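Local coordinates for protein aquaporin aqpM (Methanothermobacter marburgensis str. Marburg, PDB 2EVU) that forms a tetrameric membrane channel that lets water flow both ways in response to osmotic change and also gives a transient rise in glycerol flux, at residues 90-95 with 236-241; 141-146 with 221-226; 159-164 with 177-182. All blocks are in the same frame, centred on the assembly; numbering follows the deposited sequence.

Contact 1: 90-95 with 236-241; sequences WSVKKF and AALTYQ. With BOG (octyl beta-D-glucopyranoside), chain B.
Val92 presents CG1 to two residues of helix 224-243 at once, lying 3.5 Å from Leu238 CD1 and 3.6 Å from Ala237 CB. The first of these distances is shorter than usual for two methyl carbons, so the packing is tight here. Alanine suits its place because a lone methyl lets the turn come close: the CA atoms of Val92 and Ala237 are 6.6 Å apart. With chi1 at -66°, CG1 of Val92 stands anti to its own carbonyl carbon, which aims this branch at the helix. Ser91 adds its hydroxyl to the same patch, OG resting 3.8 Å from Ala237 CB. That oxygen is hydrogen-bonded to Gly88 O, so it can lie against methyl groups without needing a polar partner across the contact. The turn itself is a Schellman motif that ends the short pore helix 83-90, which begins within the first NPA motif: Lys93, with positive phi, is the C-prime residue, Lys93 N bonds Trp90 O, and Lys94 N reaches Leu89 O. The exposed Lys93 and Lys94 suit a loop predicted to be cytoplasmic; Lys94 NZ also makes a long, weak ion pair with Glu168. Leu238 joins the two sides, CD1 packed against Val92 while much of the residue remains exposed. On the looser side, Gln241, extended beyond CG, brings only its amide near, NE2 standing 4.2 Å from Val92 CB. Trp90 faces the other way altogether, and a bound octyl glucoside lays its alkyl chain over one face of the indole, C5' being 3.6 Å from Trp90 CZ3.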
loop_
_atom_site.group_PDB
_atom_site.type_symbol
_atom_site.label_atom_id
_atom_site.label_comp_id
_atom_site.label_asym_id
_atom_site.label_seq_id
_atom_site.Cartn_x
_atom_site.Cartn_y
_atom_site.Cartn_z
ATOM N N TRP A 90 28.081 -11.838 -3.574
ATOM C CA TRP A 90 29.414 -12.411 -3.601
ATOM C C TRP A 90 29.483 -13.644 -4.510
ATOM O O TRP A 90 30.392 -13.771 -5.330
ATOM C CB TRP A 90 29.838 -12.804 -2.182
ATOM C CG TRP A 90 31.104 -13.604 -2.151
ATOM C CD1 TRP A 90 32.371 -13.148 -2.392
ATOM C CD2 TRP A 90 31.216 -15.022 -1.965
ATOM N NE1 TRP A 90 33.263 -14.195 -2.373
ATOM C CE2 TRP A 90 32.582 -15.356 -2.113
ATOM C CE3 TRP A 90 30.296 -16.042 -1.689
ATOM C CZ2 TRP A 90 33.049 -16.668 -1.998
ATOM C CZ3 TRP A 90 30.761 -17.350 -1.574
ATOM C CH2 TRP A 90 32.126 -17.649 -1.728
ATOM N N SER A 91 28.505 -14.536 -4.363
ATOM C CA SER A 91 28.459 -15.787 -5.115
ATOM C C SER A 91 28.439 -15.659 -6.634
ATOM O O SER A 91 28.619 -16.648 -7.341
ATOM C CB SER A 91 27.253 -16.621 -4.670
ATOM O OG SER A 91 26.084 -16.252 -5.385
ATOM N N VAL A 92 28.208 -14.458 -7.147
ATOM C CA VAL A 92 28.192 -14.280 -8.593
ATOM C C VAL A 92 29.115 -13.148 -9.036
ATOM O O VAL A 92 28.849 -12.450 -10.018
ATOM C CB VAL A 92 26.756 -14.044 -9.110
ATOM C CG1 VAL A 92 25.926 -15.303 -8.882
ATOM C CG2 VAL A 92 26.121 -12.851 -8.398
ATOM N N LYS A 93 30.203 -12.982 -8.284
ATOM C CA LYS A 93 31.236 -11.987 -8.568
ATOM C C LYS A 93 30.689 -10.571 -8.638
ATOM O O LYS A 93 31.106 -9.776 -9.484
ATOM C CB LYS A 93 31.926 -12.318 -9.898
ATOM C CG LYS A 93 32.187 -13.801 -10.148
ATOM C CD LYS A 93 33.248 -14.361 -9.225
ATOM C CE LYS A 93 33.514 -15.831 -9.524
ATOM N NZ LYS A 93 33.965 -16.032 -10.934
ATOM N N LYS A 94 29.760 -10.250 -7.750
ATOM C CA LYS A 94 29.168 -8.921 -7.749
ATOM C C LYS A 94 29.543 -8.141 -6.507
ATOM O O LYS A 94 29.145 -6.989 -6.335
ATOM C CB LYS A 94 27.650 -9.029 -7.885
ATOM C CG LYS A 94 27.231 -9.609 -9.219
ATOM C CD LYS A 94 27.763 -8.750 -10.349
ATOM C CE LYS A 94 27.356 -9.298 -11.702
ATOM N NZ LYS A 94 27.633 -8.305 -12.780
ATOM N N PHE A 95 30.321 -8.780 -5.644
ATOM C CA PHE A 95 30.777 -8.147 -4.424
ATOM C C PHE A 95 32.103 -8.787 -4.024
ATOM O O PHE A 95 32.273 -10.005 -4.125
ATOM C CB PHE A 95 29.741 -8.321 -3.311
ATOM C CG PHE A 95 29.979 -7.429 -2.129
ATOM C CD1 PHE A 95 29.928 -6.043 -2.269
ATOM C CD2 PHE A 95 30.286 -7.966 -0.887
ATOM C CE1 PHE A 95 30.180 -5.210 -1.194
ATOM C CE2 PHE A 95 30.541 -7.138 0.201
ATOM C CZ PHE A 95 30.490 -5.759 0.049
ATOM N N ALA A 236 19.093 -18.189 -6.070
ATOM C CA ALA A 236 18.490 -17.160 -6.908
ATOM C C ALA A 236 19.520 -16.480 -7.800
ATOM O O ALA A 236 19.288 -16.274 -8.990
ATOM C CB ALA A 236 17.794 -16.118 -6.026
ATOM N N ALA A 237 20.660 -16.133 -7.218
ATOM C CA ALA A 237 21.722 -15.461 -7.951
ATOM C C ALA A 237 22.195 -16.303 -9.121
ATOM O O ALA A 237 22.301 -15.810 -10.252
ATOM C CB ALA A 237 22.882 -15.153 -7.015
ATOM N N LEU A 238 22.473 -17.577 -8.847
ATOM C CA LEU A 238 22.928 -18.503 -9.884
ATOM C C LEU A 238 21.851 -18.737 -10.930
ATOM O O LEU A 238 22.124 -18.716 -12.129
ATOM C CB LEU A 238 23.338 -19.836 -9.251
ATOM C CG LEU A 238 24.798 -20.004 -8.802
ATOM C CD1 LEU A 238 25.383 -18.688 -8.305
ATOM C CD2 LEU A 238 24.853 -21.066 -7.725
ATOM N N THR A 239 20.622 -18.953 -10.476
ATOM C CA THR A 239 19.510 -19.192 -11.394
ATOM C C THR A 239 19.383 -18.039 -12.386
ATOM O O THR A 239 19.199 -18.249 -13.590
ATOM C CB THR A 239 18.184 -19.328 -10.628
ATOM O OG1 THR A 239 18.290 -20.399 -9.689
ATOM C CG2 THR A 239 17.031 -19.604 -11.586
ATOM N N TYR A 240 19.487 -16.819 -11.866
ATOM C CA TYR A 240 19.383 -15.631 -12.693
ATOM C C TYR A 240 20.581 -15.513 -13.629
ATOM O O TYR A 240 20.464 -14.992 -14.736
ATOM C CB TYR A 240 19.265 -14.385 -11.806
ATOM C CG TYR A 240 19.030 -13.114 -12.590
ATOM C CD1 TYR A 240 20.102 -12.371 -13.083
ATOM C CD2 TYR A 240 17.736 -12.677 -12.880
ATOM C CE1 TYR A 240 19.897 -11.229 -13.846
ATOM C CE2 TYR A 240 17.518 -11.537 -13.642
ATOM C CZ TYR A 240 18.607 -10.816 -14.122
ATOM O OH TYR A 240 18.415 -9.683 -14.878
ATOM N N GLN A 241 21.735 -15.992 -13.178
ATOM C CA GLN A 241 22.946 -15.962 -13.993
ATOM C C GLN A 241 22.778 -16.909 -15.177
ATOM O O GLN A 241 23.206 -16.617 -16.294
ATOM C CB GLN A 241 24.153 -16.396 -13.163
ATOM C CG GLN A 241 25.467 -16.394 -13.929
ATOM C CD GLN A 241 26.676 -16.634 -13.033
ATOM O OE1 GLN A 241 26.838 -17.717 -12.460
ATOM N NE2 GLN A 241 27.529 -15.619 -12.904
HETATM C C1 BOG B . 37.354 -14.510 0.554
HETATM O O1 BOG B . 35.943 -14.554 0.808
HETATM C C2 BOG B . 37.607 -14.334 -0.979
HETATM O O2 BOG B . 37.004 -15.413 -1.696
HETATM C C3 BOG B . 39.143 -14.279 -1.246
HETATM O O3 BOG B . 39.398 -14.124 -2.635
HETATM C C4 BOG B . 39.746 -13.093 -0.457
HETATM O O4 BOG B . 41.159 -13.003 -0.687
HETATM C C5 BOG B . 39.457 -13.275 1.076
HETATM O O5 BOG B . 38.001 -13.379 1.283
HETATM C C6 BOG B . 40.030 -12.087 1.876
HETATM O O6 BOG B . 39.511 -12.034 3.207
HETATM C "C1'" BOG B . 35.626 -14.725 2.190
HETATM C "C2'" BOG B . 34.151 -14.495 2.398
HETATM C "C3'" BOG B . 33.416 -15.781 2.120
HETATM C "C4'" BOG B . 31.919 -15.653 2.308
HETATM C "C5'" BOG B . 31.227 -16.977 2.011
HETATM C "C6'" BOG B . 30.255 -17.352 3.119
HETATM C "C7'" BOG B . 29.560 -18.656 2.837
HETATM C "C8'" BOG B . 28.607 -18.991 3.959
#

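Contact 2: 141-146 with 221-226; sequences ISYWQA and YYSIYV. With BOG (octyl beta-D-glucopyranoside), chain C.
Tyr143 and Ser223 join through their hydroxyls, Tyr143 OH and Ser223 OG standing 2.6 Å apart in a short hydrogen bond that either could donate. Ser223 OG meets the phenol at its edge, close to the ring plane. Over one face of that ring lies Ile224, whose CG1 comes within 3.3 Å of Tyr143 CE2 and whose CD1 follows along the ring to CD2. A tyrosine serves well here, since a flat face packs on the isoleucine while the hydroxyl reaches Ser223. The opposite face is covered by a bound detergent, octyl glucoside, its O1 set 3.7 Å above the plane and toward the rim. One turn along the helix from Tyr143, Ala146 CB lies 4.0 Å from Ile224 CD1, a small residue leaving room for the branched one.

Tyr143 is directed toward helix 224-243 by its first torsion, which sets CG anti to the backbone N (chi1 172°). Ile224 is backed in turn by Tyr225, whose ring carries Ile224 CG2 over its centre. On the other flank Trp144 offers a face to Tyr143 CD1 and its edge to the sugar, NE1 being 3.2 Å from C6 of the glucoside. Farther back, Ser142 is the N-cap of helix 143-166, its OG accepting a weak bond from Gln145 N, while Tyr222 OH is held by Pro200 O of the second NPA motif. Tyr143 and Trp144 beside a detergent sugar, at the predicted extracellular ends of two packed transmembrane helices, are consistent with the interfacial aromatic belt of membrane proteins.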
loop_
_atom_site.group_PDB
_atom_site.type_symbol
_atom_site.label_atom_id
_atom_site.label_comp_id
_atom_site.label_asym_id
_atom_site.label_seq_id
_atom_site.Cartn_x
_atom_site.Cartn_y
_atom_site.Cartn_z
ATOM N N ILE A 141 4.481 -25.728 12.729
ATOM C CA ILE A 141 5.454 -25.682 11.647
ATOM C C ILE A 141 6.760 -26.318 12.092
ATOM O O ILE A 141 7.399 -25.845 13.028
ATOM C CB ILE A 141 5.720 -24.219 11.200
ATOM C CG1 ILE A 141 4.393 -23.510 10.897
ATOM C CG2 ILE A 141 6.628 -24.204 9.977
ATOM C CD1 ILE A 141 3.579 -24.154 9.806
ATOM N N SER A 142 7.156 -27.390 11.415
ATOM C CA SER A 142 8.383 -28.088 11.753
ATOM C C SER A 142 9.607 -27.282 11.351
ATOM O O SER A 142 9.501 -26.252 10.684
ATOM C CB SER A 142 8.427 -29.458 11.072
ATOM O OG SER A 142 8.672 -29.347 9.682
ATOM N N TYR A 143 10.770 -27.766 11.765
ATOM C CA TYR A 143 12.038 -27.114 11.476
ATOM C C TYR A 143 12.318 -27.002 9.973
ATOM O O TYR A 143 12.738 -25.946 9.495
ATOM C CB TYR A 143 13.166 -27.875 12.200
ATOM C CG TYR A 143 14.572 -27.430 11.857
ATOM C CD1 TYR A 143 15.210 -27.896 10.705
ATOM C CD2 TYR A 143 15.258 -26.527 12.670
ATOM C CE1 TYR A 143 16.491 -27.474 10.369
ATOM C CE2 TYR A 143 16.545 -26.097 12.339
ATOM C CZ TYR A 143 17.151 -26.576 11.183
ATOM O OH TYR A 143 18.408 -26.135 10.824
ATOM N N TRP A 144 12.080 -28.076 9.227
ATOM C CA TRP A 144 12.333 -28.057 7.790
ATOM C C TRP A 144 11.287 -27.274 7.001
ATOM O O TRP A 144 11.550 -26.837 5.879
ATOM C CB TRP A 144 12.450 -29.487 7.239
ATOM C CG TRP A 144 13.712 -30.165 7.685
ATOM C CD1 TRP A 144 13.830 -31.143 8.637
ATOM C CD2 TRP A 144 15.049 -29.826 7.291
ATOM N NE1 TRP A 144 15.158 -31.422 8.866
ATOM C CE2 TRP A 144 15.927 -30.629 8.053
ATOM C CE3 TRP A 144 15.591 -28.915 6.370
ATOM C CZ2 TRP A 144 17.317 -30.550 7.926
ATOM C CZ3 TRP A 144 16.975 -28.835 6.244
ATOM C CH2 TRP A 144 17.822 -29.649 7.019
ATOM N N GLN A 145 10.103 -27.103 7.581
ATOM C CA GLN A 145 9.055 -26.351 6.910
ATOM C C GLN A 145 9.447 -24.881 6.902
ATOM O O GLN A 145 9.312 -24.196 5.887
ATOM C CB GLN A 145 7.723 -26.520 7.633
ATOM C CG GLN A 145 7.169 -27.921 7.575
ATOM C CD GLN A 145 5.803 -28.008 8.214
ATOM O OE1 GLN A 145 4.779 -27.968 7.532
ATOM N NE2 GLN A 145 5.779 -28.105 9.536
ATOM N N ALA A 146 9.938 -24.405 8.043
ATOM C CA ALA A 146 10.363 -23.022 8.177
ATOM C C ALA A 146 11.570 -22.799 7.280
ATOM O O ALA A 146 11.719 -21.748 6.663
ATOM C CB ALA A 146 10.719 -22.721 9.628
ATOM N N TYR A 221 17.002 -22.274 16.799
ATOM C CA TYR A 221 16.259 -22.045 15.564
ATOM C C TYR A 221 17.087 -21.236 14.572
ATOM O O TYR A 221 16.880 -21.320 13.362
ATOM C CB TYR A 221 14.970 -21.277 15.848
ATOM C CG TYR A 221 13.934 -22.023 16.652
ATOM C CD1 TYR A 221 13.463 -23.268 16.237
ATOM C CD2 TYR A 221 13.379 -21.456 17.800
ATOM C CE1 TYR A 221 12.461 -23.930 16.941
ATOM C CE2 TYR A 221 12.375 -22.106 18.510
ATOM C CZ TYR A 221 11.919 -23.341 18.075
ATOM O OH TYR A 221 10.905 -23.974 18.759
ATOM N N TYR A 222 18.026 -20.456 15.093
ATOM C CA TYR A 222 18.862 -19.607 14.260
ATOM C C TYR A 222 19.372 -20.236 12.959
ATOM O O TYR A 222 19.395 -19.573 11.924
ATOM C CB TYR A 222 20.044 -19.072 15.067
ATOM C CG TYR A 222 20.733 -17.909 14.392
ATOM C CD1 TYR A 222 20.009 -16.783 13.995
ATOM C CD2 TYR A 222 22.105 -17.931 14.138
ATOM C CE1 TYR A 222 20.628 -15.711 13.360
ATOM C CE2 TYR A 222 22.738 -16.860 13.503
ATOM C CZ TYR A 222 21.991 -15.753 13.115
ATOM O OH TYR A 222 22.606 -14.695 12.482
ATOM N N SER A 223 19.775 -21.503 13.000
ATOM C CA SER A 223 20.285 -22.154 11.796
ATOM C C SER A 223 19.297 -22.033 10.633
ATOM O O SER A 223 19.696 -21.951 9.463
ATOM C CB SER A 223 20.602 -23.633 12.073
ATOM O OG SER A 223 19.437 -24.365 12.414
ATOM N N ILE A 224 18.008 -22.027 10.955
ATOM C CA ILE A 224 16.975 -21.900 9.934
ATOM C C ILE A 224 17.115 -20.554 9.224
ATOM O O ILE A 224 17.056 -20.467 7.998
ATOM C CB ILE A 224 15.558 -21.954 10.553
ATOM C CG1 ILE A 224 15.287 -23.348 11.126
ATOM C CG2 ILE A 224 14.514 -21.584 9.505
ATOM C CD1 ILE A 224 13.939 -23.486 11.807
ATOM N N TYR A 225 17.315 -19.510 10.019
ATOM C CA TYR A 225 17.424 -18.154 9.510
ATOM C C TYR A 225 18.817 -17.752 9.041
ATOM O O TYR A 225 19.095 -16.572 8.803
ATOM C CB TYR A 225 16.880 -17.207 10.575
ATOM C CG TYR A 225 15.481 -17.625 10.964
ATOM C CD1 TYR A 225 14.446 -17.568 10.032
ATOM C CD2 TYR A 225 15.212 -18.187 12.220
ATOM C CE1 TYR A 225 13.175 -18.067 10.327
ATOM C CE2 TYR A 225 13.936 -18.692 12.528
ATOM C CZ TYR A 225 12.927 -18.630 11.569
ATOM O OH TYR A 225 11.685 -19.155 11.822
ATOM N N VAL A 226 19.683 -18.748 8.895
ATOM C CA VAL A 226 21.036 -18.525 8.409
ATOM C C VAL A 226 21.165 -19.320 7.120
ATOM O O VAL A 226 21.439 -18.766 6.054
ATOM C CB VAL A 226 22.099 -19.024 9.406
ATOM C CG1 VAL A 226 23.487 -18.838 8.813
ATOM C CG2 VAL A 226 21.990 -18.259 10.705
HETATM C C1 BOG C . 17.427 -30.860 13.147
HETATM O O1 BOG C . 18.359 -29.941 12.566
HETATM C C2 BOG C . 16.436 -30.076 14.067
HETATM O O2 BOG C . 17.163 -29.386 15.080
HETATM C C3 BOG C . 15.415 -31.070 14.694
HETATM O O3 BOG C . 14.505 -30.371 15.537
HETATM C C4 BOG C . 14.650 -31.789 13.555
HETATM O O4 BOG C . 13.694 -32.709 14.099
HETATM C C5 BOG C . 15.667 -32.551 12.631
HETATM O O5 BOG C . 16.647 -31.584 12.098
HETATM C C6 BOG C . 14.924 -33.253 11.475
HETATM O O6 BOG C . 15.255 -34.643 11.381
HETATM C "C1'" BOG C . 19.318 -30.556 11.708
HETATM C "C2'" BOG C . 19.984 -29.478 10.895
HETATM C "C3'" BOG C . 21.318 -29.156 11.513
HETATM C "C4'" BOG C . 22.061 -28.071 10.761
HETATM C "C5'" BOG C . 23.405 -27.782 11.415
HETATM C "C6'" BOG C . 23.341 -26.533 12.280
HETATM C "C7'" BOG C . 24.664 -26.239 12.929
HETATM C "C8'" BOG C . 24.558 -24.995 13.778
#

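Contact 3: 159-164 with 177-182; sequences ITIMGI and IIIGLT
Two consecutive transmembrane helices of the aquaporin fold, 143-166 and 175-194, lie side by side here as an antiparallel helical hairpin, close to the turn, predicted to be cytoplasmic, that joins them. Their short segments run at 167° to each other, with axes 9.9 Å apart. Ile164 makes the tightest touch: its CD1 is 3.3 Å from Ile178 CG1 and 3.5 Å from Ile178 CB, both shorter than usual carbon contacts. With CG1 anti to the backbone N (chi1 -153°) and the chain extended to CD1, Ile164 drives its end against the flank of Ile178, the two side chains meeting at about a right angle. Ile161 and Ile179 also meet crosswise, CG1 to CG1, at 4.0 Å. Beta-branching suits Ile164, whose CD1 meets Ile178 while its CG2 rests more loosely on Ile179, and Ile178, whose CG1 meets Ile164 while its CG2 also reaches Thr160.

A turn away from Ile164 the contact passes to Thr160, whose CG2 touches Ile178 CG2 at 3.9 Å and Thr182 OG1 at 3.6 Å; the two threonine side chains pass side by side, pointing opposite ways. Neither hydroxyl depends on the other helix: Thr160 OG1 bonds Leu156 O, and Thr182 OG1 bonds Ile178 O at 2.7 Å. This last hydroxyl comes from above the carbonyl plane, 39° out of it, whereas Thr182 N reaches the same oxygen from the opposite face; one carbonyl thus takes two donors. Threonine can therefore be buried in a membrane helix and still offer a methyl for packing.

Helix 52-77 meets this pair through Ile70 against Ile179, and helix 224-243 borders 159-164 at Ile159 and Met162. Ala68 of a neighbouring subunit packs on Thr160 and Thr182, and Tyr71 of that subunit on Ile164 and Ile178, setting the hairpin at the tetramer interface.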
loop_
_atom_site.group_PDB
_atom_site.type_symbol
_atom_site.label_atom_id
_atom_site.label_comp_id
_atom_site.label_asym_id
_atom_site.label_seq_id
_atom_site.Cartn_x
_atom_site.Cartn_y
_atom_site.Cartn_z
ATOM N N ILE A 159 16.295 -12.834 -6.419
ATOM C CA ILE A 159 16.145 -12.808 -7.857
ATOM C C ILE A 159 15.564 -11.453 -8.289
ATOM O O ILE A 159 15.828 -10.978 -9.396
ATOM C CB ILE A 159 15.286 -14.003 -8.348
ATOM C CG1 ILE A 159 15.431 -14.140 -9.865
ATOM C CG2 ILE A 159 13.839 -13.826 -7.947
ATOM C CD1 ILE A 159 14.784 -15.378 -10.433
ATOM N N THR A 160 14.798 -10.818 -7.404
ATOM C CA THR A 160 14.235 -9.501 -7.700
ATOM C C THR A 160 15.401 -8.503 -7.665
ATOM O O THR A 160 15.540 -7.639 -8.530
ATOM C CB THR A 160 13.170 -9.088 -6.645
ATOM O OG1 THR A 160 12.058 -9.984 -6.717
ATOM C CG2 THR A 160 12.665 -7.674 -6.905
ATOM N N ILE A 161 16.244 -8.641 -6.654
ATOM C CA ILE A 161 17.405 -7.781 -6.497
ATOM C C ILE A 161 18.326 -7.918 -7.710
ATOM O O ILE A 161 18.868 -6.927 -8.215
ATOM C CB ILE A 161 18.175 -8.155 -5.209
ATOM C CG1 ILE A 161 17.363 -7.701 -3.985
ATOM C CG2 ILE A 161 19.591 -7.561 -5.238
ATOM C CD1 ILE A 161 18.027 -8.003 -2.649
ATOM N N MET A 162 18.495 -9.153 -8.169
ATOM C CA MET A 162 19.331 -9.432 -9.324
ATOM C C MET A 162 18.756 -8.733 -10.542
ATOM O O MET A 162 19.475 -8.071 -11.291
ATOM C CB MET A 162 19.389 -10.938 -9.596
ATOM C CG MET A 162 20.208 -11.734 -8.593
ATOM S SD MET A 162 21.951 -11.274 -8.637
ATOM C CE MET A 162 22.421 -11.917 -10.301
ATOM N N GLY A 163 17.447 -8.878 -10.734
ATOM C CA GLY A 163 16.813 -8.264 -11.882
ATOM C C GLY A 163 16.702 -6.751 -11.859
ATOM O O GLY A 163 16.877 -6.096 -12.891
ATOM N N ILE A 164 16.433 -6.173 -10.694
ATOM C CA ILE A 164 16.259 -4.737 -10.641
ATOM C C ILE A 164 17.403 -3.881 -10.090
ATOM O O ILE A 164 17.400 -2.664 -10.262
ATOM C CB ILE A 164 14.953 -4.399 -9.892
ATOM C CG1 ILE A 164 14.415 -3.057 -10.395
ATOM C CG2 ILE A 164 15.194 -4.388 -8.381
ATOM C CD1 ILE A 164 13.105 -2.691 -9.814
ATOM N N ILE A 177 12.157 1.011 -3.998
ATOM C CA ILE A 177 10.763 0.732 -3.708
ATOM C C ILE A 177 10.364 -0.698 -4.064
ATOM O O ILE A 177 9.609 -1.336 -3.321
ATOM C CB ILE A 177 9.823 1.763 -4.416
ATOM C CG1 ILE A 177 8.376 1.556 -3.955
ATOM C CG2 ILE A 177 9.926 1.640 -5.930
ATOM C CD1 ILE A 177 8.193 1.704 -2.444
ATOM N N ILE A 178 10.885 -1.223 -5.172
ATOM C CA ILE A 178 10.540 -2.583 -5.573
ATOM C C ILE A 178 11.064 -3.624 -4.582
ATOM O O ILE A 178 10.337 -4.540 -4.185
ATOM C CB ILE A 178 11.058 -2.904 -7.014
ATOM C CG1 ILE A 178 10.430 -1.925 -8.015
ATOM C CG2 ILE A 178 10.662 -4.335 -7.426
ATOM C CD1 ILE A 178 8.905 -1.879 -7.935
ATOM N N ILE A 179 12.319 -3.481 -4.171
ATOM C CA ILE A 179 12.893 -4.421 -3.231
ATOM C C ILE A 179 12.075 -4.380 -1.951
ATOM O O ILE A 179 11.710 -5.415 -1.394
ATOM C CB ILE A 179 14.375 -4.068 -2.946
ATOM C CG1 ILE A 179 15.206 -4.292 -4.214
ATOM C CG2 ILE A 179 14.926 -4.934 -1.813
ATOM C CD1 ILE A 179 16.620 -3.721 -4.130
ATOM N N GLY A 180 11.766 -3.171 -1.498
ATOM C CA GLY A 180 10.983 -3.022 -0.283
ATOM C C GLY A 180 9.601 -3.644 -0.359
ATOM O O GLY A 180 9.202 -4.394 0.538
ATOM N N LEU A 181 8.859 -3.328 -1.417
ATOM C CA LEU A 181 7.521 -3.874 -1.590
ATOM C C LEU A 181 7.562 -5.400 -1.739
ATOM O O LEU A 181 6.650 -6.105 -1.296
ATOM C CB LEU A 181 6.852 -3.229 -2.808
ATOM C CG LEU A 181 6.571 -1.727 -2.626
ATOM C CD1 LEU A 181 5.928 -1.144 -3.880
ATOM C CD2 LEU A 181 5.660 -1.527 -1.408
ATOM N N THR A 182 8.620 -5.914 -2.355
ATOM C CA THR A 182 8.741 -7.357 -2.516
ATOM C C THR A 182 8.836 -8.011 -1.137
ATOM O O THR A 182 8.170 -9.010 -0.870
ATOM C CB THR A 182 9.981 -7.722 -3.349
ATOM O OG1 THR A 182 9.829 -7.192 -4.674
ATOM C CG2 THR A 182 10.159 -9.239 -3.419
#

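In the fold
Helix 224-243 serves contact 1 near its cytoplasmic end and contact 2 near its extracellular start, so their centres lie 24 Å apart with no touch. Helix 143-166 likewise joins contact 2 to contact 3, again 24 Å between centres. Contacts 1 and 3 are neighbours, with centres 15 Å apart: Ala236 CB lies 3.6 Å from Ile159 N, and Tyr240 CD1 is 3.7 Å from Met162 CE. The two helices thus run together from one membrane face to the other. Different octyl glucosides sit beside contacts 1 and 2, whereas a glycerol, probably from the crystallisation liquor, lies about 4 Å from the side chain of Ile179 in contact 3.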